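Local structure of mannosephosphate isomerase, putative (Archaeoglobus fulgidus, 1ZX5) at residues 4-9 / 275-281; 157-161 / 213-219; 42-46 / 188-192; 236-240 / 286-290. The protein probably catalyses the zinc-dependent interconversion of D-mannose 6-phosphate and D-fructose 6-phosphate as a type 1 mannose-6-phosphate isomerase of the cupin class. All blocks are in the same frame, centred on the assembly; numbering follows the deposited sequence.

Interaction 1 (4-9 / 275-281)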
loop_
_atom_site.group_PDB
_atom_site.type_symbol
_atom_site.label_atom_id
_atom_site.label_comp_id
_atom_site.label_asym_id
_atom_site.label_seq_id
_atom_site.Cartn_x
_atom_site.Cartn_y
_atom_site.Cartn_z
ATOM N N LEU A 4 -16.625 -12.634 14.188
ATOM C CA LEU A 4 -15.183 -12.411 14.155
ATOM C C LEU A 4 -14.674 -11.630 15.365
ATOM O O LEU A 4 -15.383 -10.768 15.887
ATOM C CB LEU A 4 -14.778 -11.717 12.851
ATOM C CG LEU A 4 -15.063 -12.458 11.540
ATOM C CD1 LEU A 4 -14.774 -11.553 10.351
ATOM C CD2 LEU A 4 -14.275 -13.772 11.442
ATOM N N PRO A 5 -13.432 -11.922 15.806
ATOM C CA PRO A 5 -12.842 -11.134 16.887
ATOM C C PRO A 5 -12.503 -9.733 16.393
ATOM O O PRO A 5 -12.600 -9.464 15.196
ATOM C CB PRO A 5 -11.567 -11.909 17.228
ATOM C CG PRO A 5 -11.221 -12.631 15.982
ATOM C CD PRO A 5 -12.517 -12.972 15.322
ATOM N N SER A 6 -12.129 -8.850 17.314
ATOM C CA SER A 6 -11.741 -7.486 16.975
ATOM C C SER A 6 -10.439 -7.407 16.175
ATOM O O SER A 6 -10.286 -6.533 15.327
ATOM C CB SER A 6 -11.596 -6.645 18.243
ATOM O OG SER A 6 -12.851 -6.252 18.737
ATOM N N PHE A 7 -9.504 -8.306 16.468
ATOM C CA PHE A 7 -8.154 -8.215 15.955
ATOM C C PHE A 7 -7.702 -9.528 15.330
ATOM O O PHE A 7 -7.584 -10.550 16.015
ATOM C CB PHE A 7 -7.185 -7.784 17.068
ATOM C CG PHE A 7 -7.678 -6.616 17.891
ATOM C CD1 PHE A 7 -7.906 -5.371 17.302
ATOM C CD2 PHE A 7 -7.917 -6.766 19.250
ATOM C CE1 PHE A 7 -8.371 -4.295 18.062
ATOM C CE2 PHE A 7 -8.377 -5.698 20.016
ATOM C CZ PHE A 7 -8.599 -4.457 19.417
ATOM N N ILE A 8 -7.463 -9.483 14.021
ATOM C CA ILE A 8 -7.042 -10.642 13.258
ATOM C C ILE A 8 -5.601 -10.419 12.810
ATOM O O ILE A 8 -5.259 -9.355 12.297
ATOM C CB ILE A 8 -7.998 -10.916 12.068
ATOM C CG1 ILE A 8 -9.400 -11.269 12.600
ATOM C CG2 ILE A 8 -7.435 -12.019 11.130
ATOM C CD1 ILE A 8 -10.513 -11.260 11.540
ATOM N N PHE A 9 -4.764 -11.425 13.037
ATOM C CA PHE A 9 -3.338 -11.332 12.758
ATOM C C PHE A 9 -2.966 -12.257 11.605
ATOM O O PHE A 9 -3.684 -13.216 11.334
ATOM C CB PHE A 9 -2.551 -11.649 14.036
ATOM C CG PHE A 9 -2.777 -10.636 15.121
ATOM C CD1 PHE A 9 -2.054 -9.448 15.139
ATOM C CD2 PHE A 9 -3.761 -10.840 16.094
ATOM C CE1 PHE A 9 -2.278 -8.492 16.119
ATOM C CE2 PHE A 9 -3.996 -9.881 17.076
ATOM C CZ PHE A 9 -3.255 -8.704 17.089
ATOM N N CYS A 275 -2.587 -5.520 11.821
ATOM C CA CYS A 275 -3.716 -6.108 12.448
ATOM C C CYS A 275 -4.943 -5.773 11.587
ATOM O O CYS A 275 -5.115 -4.632 11.166
ATOM C CB CYS A 275 -3.783 -5.441 13.824
ATOM S SG CYS A 275 -5.119 -5.805 14.702
ATOM N N LEU A 276 -5.783 -6.770 11.322
ATOM C CA LEU A 276 -7.026 -6.585 10.576
ATOM C C LEU A 276 -8.214 -6.481 11.546
ATOM O O LEU A 276 -8.439 -7.374 12.371
ATOM C CB LEU A 276 -7.230 -7.746 9.586
ATOM C CG LEU A 276 -8.565 -7.895 8.836
ATOM C CD1 LEU A 276 -8.732 -6.827 7.774
ATOM C CD2 LEU A 276 -8.655 -9.288 8.176
ATOM N N VAL A 277 -8.960 -5.381 11.443
ATOM C CA VAL A 277 -10.096 -5.125 12.310
ATOM C C VAL A 277 -11.375 -5.178 11.473
ATOM O O VAL A 277 -11.591 -4.312 10.624
ATOM C CB VAL A 277 -9.984 -3.742 13.008
ATOM C CG1 VAL A 277 -11.129 -3.548 14.025
ATOM C CG2 VAL A 277 -8.586 -3.555 13.660
ATOM N N PRO A 278 -12.216 -6.205 11.694
ATOM C CA PRO A 278 -13.502 -6.273 10.984
ATOM C C PRO A 278 -14.430 -5.105 11.334
ATOM O O PRO A 278 -14.370 -4.578 12.450
ATOM C CB PRO A 278 -14.110 -7.609 11.455
ATOM C CG PRO A 278 -12.946 -8.407 11.996
ATOM C CD PRO A 278 -12.018 -7.362 12.588
ATOM N N ALA A 279 -15.269 -4.713 10.375
ATOM C CA ALA A 279 -16.286 -3.664 10.566
ATOM C C ALA A 279 -17.221 -3.901 11.742
ATOM O O ALA A 279 -17.785 -2.949 12.286
ATOM C CB ALA A 279 -17.100 -3.488 9.307
ATOM N N SER A 280 -17.397 -5.163 12.131
ATOM C CA SER A 280 -18.243 -5.503 13.278
ATOM C C SER A 280 -17.678 -5.011 14.621
ATOM O O SER A 280 -18.345 -5.102 15.637
ATOM C CB SER A 280 -18.511 -7.011 13.331
ATOM O OG SER A 280 -17.303 -7.745 13.454
ATOM N N THR A 281 -16.447 -4.506 14.628
ATOM C CA THR A 281 -15.919 -3.798 15.787
ATOM C C THR A 281 -16.113 -2.310 15.515
ATOM O O THR A 281 -15.567 -1.777 14.556
ATOM C CB THR A 281 -14.423 -4.184 16.070
ATOM O OG1 THR A 281 -14.379 -5.496 16.635
ATOM C CG2 THR A 281 -13.740 -3.226 17.034
HETATM O O HOH W 1 -15.154 -7.752 15.275
#

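Interaction 2 (157-161 / 213-219)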
loop_
_atom_site.group_PDB
_atom_site.type_symbol
_atom_site.label_atom_id
_atom_site.label_comp_id
_atom_site.label_asym_id
_atom_site.label_seq_id
_atom_site.Cartn_x
_atom_site.Cartn_y
_atom_site.Cartn_z
ATOM N N LEU A 157 11.186 13.276 -13.882
ATOM C CA LEU A 157 10.066 13.289 -12.944
ATOM C C LEU A 157 10.266 14.288 -11.802
ATOM O O LEU A 157 11.404 14.637 -11.473
ATOM C CB LEU A 157 9.847 11.880 -12.348
ATOM C CG LEU A 157 9.668 10.662 -13.265
ATOM C CD1 LEU A 157 9.288 9.443 -12.437
ATOM C CD2 LEU A 157 8.634 10.911 -14.343
ATOM N N ASN A 158 9.168 14.730 -11.191
ATOM C CA ASN A 158 9.262 15.494 -9.939
ATOM C C ASN A 158 9.997 14.637 -8.918
ATOM O O ASN A 158 9.643 13.474 -8.715
ATOM C CB ASN A 158 7.891 15.880 -9.379
ATOM C CG ASN A 158 7.048 16.685 -10.359
ATOM O OD1 ASN A 158 5.897 16.323 -10.644
ATOM N ND2 ASN A 158 7.604 17.782 -10.869
ATOM N N THR A 159 11.035 15.209 -8.319
ATOM C CA THR A 159 11.851 14.535 -7.321
ATOM C C THR A 159 11.503 15.080 -5.941
ATOM O O THR A 159 11.484 16.284 -5.729
ATOM C CB THR A 159 13.350 14.724 -7.620
ATOM O OG1 THR A 159 13.610 14.245 -8.940
ATOM C CG2 THR A 159 14.238 13.954 -6.612
ATOM N N PHE A 160 11.202 14.180 -5.015
ATOM C CA PHE A 160 10.839 14.577 -3.673
ATOM C C PHE A 160 11.814 13.981 -2.697
ATOM O O PHE A 160 11.943 12.761 -2.605
ATOM C CB PHE A 160 9.431 14.105 -3.347
ATOM C CG PHE A 160 8.390 14.652 -4.270
ATOM C CD1 PHE A 160 7.809 15.901 -4.017
ATOM C CD2 PHE A 160 7.993 13.935 -5.398
ATOM C CE1 PHE A 160 6.837 16.411 -4.873
ATOM C CE2 PHE A 160 7.029 14.437 -6.251
ATOM C CZ PHE A 160 6.447 15.680 -5.990
ATOM N N GLU A 161 12.520 14.846 -1.982
ATOM C CA GLU A 161 13.344 14.409 -0.868
ATOM C C GLU A 161 12.429 14.334 0.329
ATOM O O GLU A 161 11.939 15.345 0.798
ATOM C CB GLU A 161 14.519 15.373 -0.649
ATOM C CG GLU A 161 15.720 14.947 -1.487
ATOM C CD GLU A 161 16.529 16.091 -2.035
ATOM O OE1 GLU A 161 16.971 16.968 -1.244
ATOM O OE2 GLU A 161 16.752 16.095 -3.271
ATOM N N VAL A 213 3.059 17.414 -14.408
ATOM C CA VAL A 213 2.235 17.266 -13.218
ATOM C C VAL A 213 2.818 18.174 -12.144
ATOM O O VAL A 213 4.025 18.148 -11.885
ATOM C CB VAL A 213 2.158 15.780 -12.766
ATOM C CG1 VAL A 213 1.541 15.646 -11.391
ATOM C CG2 VAL A 213 1.359 14.971 -13.774
ATOM N N GLU A 214 1.965 19.005 -11.553
ATOM C CA GLU A 214 2.379 19.865 -10.444
ATOM C C GLU A 214 2.573 19.036 -9.178
ATOM O O GLU A 214 1.882 18.037 -8.976
ATOM C CB GLU A 214 1.347 20.966 -10.190
ATOM C CG GLU A 214 1.043 21.878 -11.390
ATOM C CD GLU A 214 2.242 22.695 -11.848
ATOM O OE1 GLU A 214 3.106 23.026 -11.012
ATOM O OE2 GLU A 214 2.316 23.018 -13.054
ATOM N N GLU A 215 3.508 19.455 -8.330
ATOM C CA GLU A 215 3.796 18.741 -7.083
ATOM C C GLU A 215 2.571 18.540 -6.193
ATOM O O GLU A 215 2.400 17.461 -5.627
ATOM C CB GLU A 215 4.935 19.407 -6.313
ATOM C CG GLU A 215 6.262 19.329 -7.070
ATOM C CD GLU A 215 7.453 19.883 -6.291
ATOM O OE1 GLU A 215 7.292 20.250 -5.098
ATOM O OE2 GLU A 215 8.556 19.949 -6.890
ATOM N N PHE A 216 1.716 19.563 -6.094
ATOM C CA PHE A 216 0.506 19.480 -5.256
ATOM C C PHE A 216 -0.467 18.387 -5.724
ATOM O O PHE A 216 -1.314 17.933 -4.952
ATOM C CB PHE A 216 -0.202 20.851 -5.115
ATOM C CG PHE A 216 -0.971 21.283 -6.347
ATOM C CD1 PHE A 216 -2.235 20.748 -6.628
ATOM C CD2 PHE A 216 -0.435 22.224 -7.225
ATOM C CE1 PHE A 216 -2.946 21.140 -7.780
ATOM C CE2 PHE A 216 -1.142 22.630 -8.377
ATOM C CZ PHE A 216 -2.396 22.083 -8.654
ATOM N N GLU A 217 -0.334 17.962 -6.981
ATOM C CA GLU A 217 -1.192 16.915 -7.528
ATOM C C GLU A 217 -0.796 15.511 -7.066
ATOM O O GLU A 217 -1.601 14.590 -7.160
ATOM C CB GLU A 217 -1.211 16.957 -9.062
ATOM C CG GLU A 217 -1.641 18.285 -9.684
ATOM C CD GLU A 217 -1.506 18.272 -11.207
ATOM O OE1 GLU A 217 -2.104 17.384 -11.855
ATOM O OE2 GLU A 217 -0.796 19.134 -11.768
ATOM N N VAL A 218 0.436 15.332 -6.590
ATOM C CA VAL A 218 0.886 14.010 -6.130
ATOM C C VAL A 218 1.160 13.925 -4.619
ATOM O O VAL A 218 1.097 12.849 -4.043
ATOM C CB VAL A 218 2.098 13.461 -6.954
ATOM C CG1 VAL A 218 1.731 13.345 -8.433
ATOM C CG2 VAL A 218 3.323 14.339 -6.791
ATOM N N LYS A 219 1.466 15.059 -3.996
ATOM C CA LYS A 219 1.752 15.128 -2.563
ATOM C C LYS A 219 0.484 15.076 -1.710
ATOM O O LYS A 219 -0.477 15.800 -1.977
ATOM C CB LYS A 219 2.491 16.424 -2.242
ATOM C CG LYS A 219 4.002 16.337 -2.210
ATOM C CD LYS A 219 4.562 17.746 -2.009
ATOM C CE LYS A 219 5.828 17.751 -1.157
ATOM N NZ LYS A 219 6.659 19.005 -1.377
HETATM O O HOH W 2 9.209 16.785 -0.737
#

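Interaction 3 (42-46 / 188-192)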
loop_
_atom_site.group_PDB
_atom_site.type_symbol
_atom_site.label_atom_id
_atom_site.label_comp_id
_atom_site.label_asym_id
_atom_site.label_seq_id
_atom_site.Cartn_x
_atom_site.Cartn_y
_atom_site.Cartn_z
ATOM N N PHE A 42 -2.187 -8.836 4.815
ATOM C CA PHE A 42 -3.596 -9.214 4.612
ATOM C C PHE A 42 -3.982 -9.208 3.147
ATOM O O PHE A 42 -5.070 -8.772 2.775
ATOM C CB PHE A 42 -4.542 -8.363 5.486
ATOM C CG PHE A 42 -4.239 -8.487 6.940
ATOM C CD1 PHE A 42 -4.528 -9.675 7.620
ATOM C CD2 PHE A 42 -3.588 -7.460 7.620
ATOM C CE1 PHE A 42 -4.215 -9.824 8.979
ATOM C CE2 PHE A 42 -3.281 -7.589 8.975
ATOM C CZ PHE A 42 -3.594 -8.780 9.655
ATOM N N SER A 43 -3.069 -9.711 2.316
ATOM C CA SER A 43 -3.313 -9.833 0.894
ATOM C C SER A 43 -4.414 -10.844 0.609
ATOM O O SER A 43 -4.329 -12.000 1.031
ATOM C CB SER A 43 -2.043 -10.252 0.167
ATOM O OG SER A 43 -2.360 -10.726 -1.136
ATOM N N ALA A 44 -5.443 -10.392 -0.107
ATOM C CA ALA A 44 -6.384 -11.303 -0.748
ATOM C C ALA A 44 -6.145 -11.335 -2.264
ATOM O O ALA A 44 -7.061 -11.609 -3.033
ATOM C CB ALA A 44 -7.812 -10.919 -0.436
ATOM N N HIS A 45 -4.921 -11.034 -2.690
ATOM C CA HIS A 45 -4.566 -11.132 -4.095
ATOM C C HIS A 45 -4.237 -12.587 -4.430
ATOM O O HIS A 45 -3.405 -13.213 -3.775
ATOM C CB HIS A 45 -3.394 -10.203 -4.426
ATOM C CG HIS A 45 -3.187 -10.002 -5.895
ATOM N ND1 HIS A 45 -2.527 -10.921 -6.688
ATOM C CD2 HIS A 45 -3.582 -9.005 -6.723
ATOM C CE1 HIS A 45 -2.511 -10.489 -7.938
ATOM N NE2 HIS A 45 -3.142 -9.329 -7.984
ATOM N N THR A 46 -4.902 -13.126 -5.449
ATOM C CA THR A 46 -4.783 -14.556 -5.785
ATOM C C THR A 46 -3.353 -15.043 -6.082
ATOM O O THR A 46 -3.052 -16.217 -5.882
ATOM C CB THR A 46 -5.736 -14.968 -6.927
ATOM O OG1 THR A 46 -5.401 -14.235 -8.111
ATOM C CG2 THR A 46 -7.186 -14.670 -6.544
ATOM N N SER A 188 -5.422 -0.284 -4.775
ATOM C CA SER A 188 -6.406 -1.233 -5.295
ATOM C C SER A 188 -5.835 -2.643 -5.191
ATOM O O SER A 188 -4.611 -2.833 -5.143
ATOM C CB SER A 188 -6.711 -0.944 -6.768
ATOM O OG SER A 188 -6.939 0.442 -6.976
ATOM N N ASN A 189 -6.725 -3.627 -5.157
ATOM C CA ASN A 189 -6.304 -5.012 -5.138
ATOM C C ASN A 189 -5.878 -5.460 -6.547
ATOM O O ASN A 189 -6.555 -6.257 -7.200
ATOM C CB ASN A 189 -7.415 -5.911 -4.572
ATOM C CG ASN A 189 -6.943 -7.332 -4.356
ATOM O OD1 ASN A 189 -5.738 -7.576 -4.195
ATOM N ND2 ASN A 189 -7.879 -8.280 -4.358
ATOM N N SER A 190 -4.758 -4.914 -7.004
ATOM C CA SER A 190 -4.234 -5.148 -8.343
ATOM C C SER A 190 -2.760 -4.805 -8.359
ATOM O O SER A 190 -2.324 -3.857 -7.705
ATOM C CB SER A 190 -4.964 -4.296 -9.387
ATOM O OG SER A 190 -4.352 -4.414 -10.665
ATOM N N THR A 191 -1.999 -5.577 -9.126
ATOM C CA THR A 191 -0.558 -5.357 -9.278
ATOM C C THR A 191 -0.166 -4.909 -10.701
ATOM O O THR A 191 1.020 -4.909 -11.033
ATOM C CB THR A 191 0.228 -6.660 -8.974
ATOM O OG1 THR A 191 -0.383 -7.744 -9.692
ATOM C CG2 THR A 191 0.205 -6.971 -7.479
ATOM N N LEU A 192 -1.130 -4.546 -11.544
ATOM C CA LEU A 192 -0.785 -4.100 -12.900
ATOM C C LEU A 192 0.170 -2.919 -12.840
ATOM O O LEU A 192 -0.120 -1.904 -12.200
ATOM C CB LEU A 192 -2.018 -3.712 -13.719
ATOM C CG LEU A 192 -2.950 -4.833 -14.158
ATOM C CD1 LEU A 192 -4.124 -4.244 -14.916
ATOM C CD2 LEU A 192 -2.214 -5.881 -14.997
HETATM O O HOH W 3 -5.328 -7.908 -1.379
#

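Interaction 4 (236-240 / 286-290)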
loop_
_atom_site.group_PDB
_atom_site.type_symbol
_atom_site.label_atom_id
_atom_site.label_comp_id
_atom_site.label_asym_id
_atom_site.label_seq_id
_atom_site.Cartn_x
_atom_site.Cartn_y
_atom_site.Cartn_z
ATOM N N ASP A 236 -0.960 9.412 16.460
ATOM C CA ASP A 236 0.070 9.531 17.501
ATOM C C ASP A 236 -0.537 9.105 18.826
ATOM O O ASP A 236 -1.495 9.716 19.290
ATOM C CB ASP A 236 0.573 10.981 17.655
ATOM C CG ASP A 236 1.357 11.480 16.436
ATOM O OD1 ASP A 236 1.878 10.666 15.649
ATOM O OD2 ASP A 236 1.456 12.713 16.274
ATOM N N VAL A 237 0.016 8.070 19.442
ATOM C CA VAL A 237 -0.531 7.581 20.698
ATOM C C VAL A 237 0.466 7.791 21.854
ATOM O O VAL A 237 1.610 7.324 21.799
ATOM C CB VAL A 237 -0.915 6.090 20.584
ATOM C CG1 VAL A 237 -1.481 5.566 21.908
ATOM C CG2 VAL A 237 -1.884 5.869 19.432
ATOM N N THR A 238 0.018 8.495 22.885
ATOM C CA THR A 238 0.773 8.643 24.119
ATOM C C THR A 238 -0.181 8.325 25.262
ATOM O O THR A 238 -0.998 9.147 25.630
ATOM C CB THR A 238 1.347 10.087 24.261
ATOM O OG1 THR A 238 2.223 10.348 23.158
ATOM C CG2 THR A 238 2.153 10.225 25.527
ATOM N N GLY A 239 -0.087 7.122 25.809
ATOM C CA GLY A 239 -1.096 6.639 26.749
ATOM C C GLY A 239 -2.141 5.838 25.985
ATOM O O GLY A 239 -1.801 5.038 25.116
ATOM N N THR A 240 -3.411 6.088 26.281
ATOM C CA THR A 240 -4.515 5.324 25.703
ATOM C C THR A 240 -5.318 6.177 24.731
ATOM O O THR A 240 -5.714 7.288 25.065
ATOM C CB THR A 240 -5.444 4.730 26.798
ATOM O OG1 THR A 240 -4.657 3.944 27.700
ATOM C CG2 THR A 240 -6.556 3.836 26.187
ATOM N N VAL A 286 -6.178 1.606 21.833
ATOM C CA VAL A 286 -4.774 1.245 21.665
ATOM C C VAL A 286 -3.982 1.973 22.757
ATOM O O VAL A 286 -4.309 3.108 23.121
ATOM C CB VAL A 286 -4.238 1.556 20.235
ATOM C CG1 VAL A 286 -5.122 0.885 19.205
ATOM C CG2 VAL A 286 -4.212 3.049 19.956
ATOM N N GLU A 287 -2.970 1.303 23.311
ATOM C CA GLU A 287 -2.192 1.897 24.379
ATOM C C GLU A 287 -0.701 1.754 24.134
ATOM O O GLU A 287 -0.195 0.655 23.899
ATOM C CB GLU A 287 -2.566 1.289 25.735
ATOM C CG GLU A 287 -1.949 2.026 26.898
ATOM C CD GLU A 287 -1.915 1.198 28.167
ATOM O OE1 GLU A 287 -2.237 -0.004 28.105
ATOM O OE2 GLU A 287 -1.581 1.755 29.236
ATOM N N SER A 288 0.006 2.874 24.247
ATOM C CA SER A 288 1.434 2.914 23.984
ATOM C C SER A 288 2.076 4.029 24.795
ATOM O O SER A 288 1.482 5.098 24.977
ATOM C CB SER A 288 1.669 3.148 22.487
ATOM O OG SER A 288 3.040 3.082 22.165
ATOM N N GLU A 289 3.286 3.781 25.292
ATOM C CA GLU A 289 4.079 4.827 25.970
ATOM C C GLU A 289 4.204 6.083 25.075
ATOM O O GLU A 289 3.946 7.206 25.510
ATOM C CB GLU A 289 5.473 4.269 26.261
ATOM C CG GLU A 289 6.299 5.067 27.251
ATOM C CD GLU A 289 7.617 4.396 27.558
ATOM O OE1 GLU A 289 8.112 4.526 28.697
ATOM O OE2 GLU A 289 8.148 3.709 26.659
ATOM N N ARG A 290 4.625 5.863 23.830
ATOM C CA ARG A 290 4.620 6.872 22.775
ATOM C C ARG A 290 4.822 6.096 21.496
ATOM O O ARG A 290 5.889 5.521 21.273
ATOM C CB ARG A 290 5.726 7.938 22.940
ATOM C CG ARG A 290 5.610 9.093 21.927
ATOM C CD ARG A 290 6.895 9.949 21.801
ATOM N NE ARG A 290 8.080 9.116 21.534
ATOM C CZ ARG A 290 8.397 8.561 20.361
ATOM N NH1 ARG A 290 7.634 8.752 19.284
ATOM N NH2 ARG A 290 9.490 7.808 20.263
HETATM O O HOH W 4 -2.923 4.769 29.543
#

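Interaction 1 (4-9 / 275-281)
The sulfur of Cys275 touches two phenylalanines of the N-terminal arm, Phe7 and Phe9, lying in directions roughly at right angles from it. With its sulfur swung away from the backbone N (chi1 173°), SG comes 3.7 Å from Phe7 CB and lies 4.6 Å from the centroid of the Phe9 ring. Both sulfur-aromatic contacts are oblique, the sulfur standing well nearer the normal of the Phe9 ring than that of Phe7. The Phe7 side chain runs alongside Val277, whose CG2 meets the ring at its edge, while the CB of Phe7's own neighbour Ser6 rests over the ring centre. Phe284 meets the Phe7 ring edge-to-face.

Pro278 takes the apolar side chains of the arm on its own ring: its CG is 3.8 Å from Ile8 CD1 and 3.9 Å from Leu4 CB, both chains crossing it at a slant. Between these groups Ile8 and Leu276 form a single antiparallel bridge, with Ile8 N 2.9 Å from Leu276 O and the return bond from Leu276 N to Ile8 O almost straight at 176°.

Farther along, the hydroxyls of Ser6 and Thr281 share a hydrogen bond, OG to OG1 2.7 Å. A water donates to Leu4 O and to Ser280 OG and also bonds Thr281 OG1; Ser280 OG is held in addition by Glu71. The type I turn Pro278-Thr281, closed by Thr281 N to Pro278 O, brings the hydroxyls of Ser280 and Thr281 up to the arm. The arrangement is that of an N-terminal segment laid antiparallel along strand 274-277, an outermost strand of a five-stranded sheet in the C-terminal cupin domain.

Interaction 2 (157-161 / 213-219)
Phe160 supplies the apolar part of this contact, reaching from strand 157-161 into the turn at 215-219. Its ring end meets Val218, CZ to CG2 3.5 Å, the two side chains running at a slant to one another. Keeping CG beside the backbone N (chi1 -60°) sends the ring across to the turn, where Phe168 also meets it edge-to-face. An outermost strand of the three-stranded sheet is thereby joined to the loop that precedes strand 224-226.

The second kind of contact is made by the aliphatic parts of charged side chains. Glu215 is extended and slides past Phe160 in the opposite direction, its CG 3.7 Å from Phe160 CE1, with the carboxylate plane turned 65° from the ring. Lys219 lays its methylenes obliquely against the ring, CE coming to 3.9 Å from Phe160 CD1. Beyond the ring, Lys219 NZ and Glu215 OE1 form a long salt bridge of 4.0 Å, and a water weakly links Lys219 NZ to Glu161 O.

Polar contacts remain. The Asn158 side chain lies beside the backbone of Val213. Inside the turn, Glu215 O accepts from both Val218 N and Lys219 N, and Glu214 N donates to Glu217 OE2, at 2.8 Å, from well above the carboxylate plane. These bonds are all internal to 213-219.

The chemistry is thus mostly apolar: a buried aromatic ring and a valine at the centre, with two oppositely charged residues lending their methylenes while their charged ends lie toward solvent. The contact therefore rests mainly on the Phe160 ring and the carbon parts of Glu215, Val218 and Lys219.

Interaction 3 (42-46 / 188-192)
His45 and Asn189 both turn their side chains away from their own backbone N, with chi1 at -166° and -172°, and this brings the imidazole and the amide together between two loops. The loops follow strands 36-41 and 181-188, members of one antiparallel sheet in the catalytic half of this cupin-type isomerase; each is locally shaped by a small turn, an ST turn in which Ser43 OG accepts from His45 N, and an inverse gamma turn centred on Asn189.

Ring and amide stand almost perpendicular, their planes 83° apart. Asn189 OD1 lies at the edge of the imidazole, 3.6 Å from His45 CD2 and 3.5 Å from CB. Thr191 approaches differently: its methyl CG2 is over one face, offset toward the rim. Its hydroxyl OG1 is 3.6 Å from His45 NE2, but the two are tied through Glu114, which takes NE2 on one carboxylate oxygen and OG1 on the other. That shared carboxylate probably fixes the rotation of the ring, with ND1 at the far side engaged by Ser47 N.

No direct hydrogen bond spans the two segments; besides side-chain packing, the loops are coupled by Glu114 and by a water. That water accepts from Ala44 N at 2.8 Å and donates to Asn189 OD1 at 2.9 Å.

Interaction 4 (236-240 / 286-290)
Gly239 and Ser288 exchange two backbone hydrogen bonds. Gly239 N reaches Ser288 O at 2.7 Å, arriving nearly in line with the carbonyl (C=O...N 167°), while Ser288 N gives a 3.0 Å bond to Gly239 O from a donor tilted out of the carbonyl plane. Next along, Thr240 and Glu287 form a non-hydrogen-bonded pair whose side chains share a face: Thr240 OG1 lies 3.4 Å from Glu287 CG. A water bonds OG1 and makes a weak bond to Glu287 OE2; the other carboxylate oxygen is held by a salt bridge to Arg262.

Both chains turn a corner here, at 238-239 and at 289-290, as strands do when passing from one sheet of the C-terminal cupin beta sandwich to the other. Gly239 has positive phi (94°), a conformation that glycine takes readily. At the bend, CA-H...O contacts add to the pairing, among them Arg290 CA to Val237 O at 3.2 Å.

Inward, Val237 crosses Val286 at about a right angle, CG2 to CG2 3.7 Å, and Val237 CG1 also packs on Ser288 CB at 4.0 Å. Outward, Thr238 CG2 touches Glu289 O at 3.5 Å.

How the interactions relate
From the N terminus, interaction 1 brings 4-9 against 275-281, closing a loop of 265 residues and fastening the N-terminal arm to the C-terminal cupin domain. Interaction 3 is nested inside that loop and ties two loops of the catalytic part. Interaction 2 is nested there too but crosses interaction 3, since 157-161 comes before 188-192 and 213-219 after it; it joins strand 157-161 to the loop before strand 224-226, on the opposite side of the chain's centre from interactions 1 and 3. Interaction 4 follows interactions 2 and 3 in series, yet crosses interaction 1, because 275-281 falls between 236-240 and 286-290. Interactions 1 and 3 touch: the Phe42 ring packs against Ile8 and Leu276, CZ lying 3.2 Å from Ile8 O.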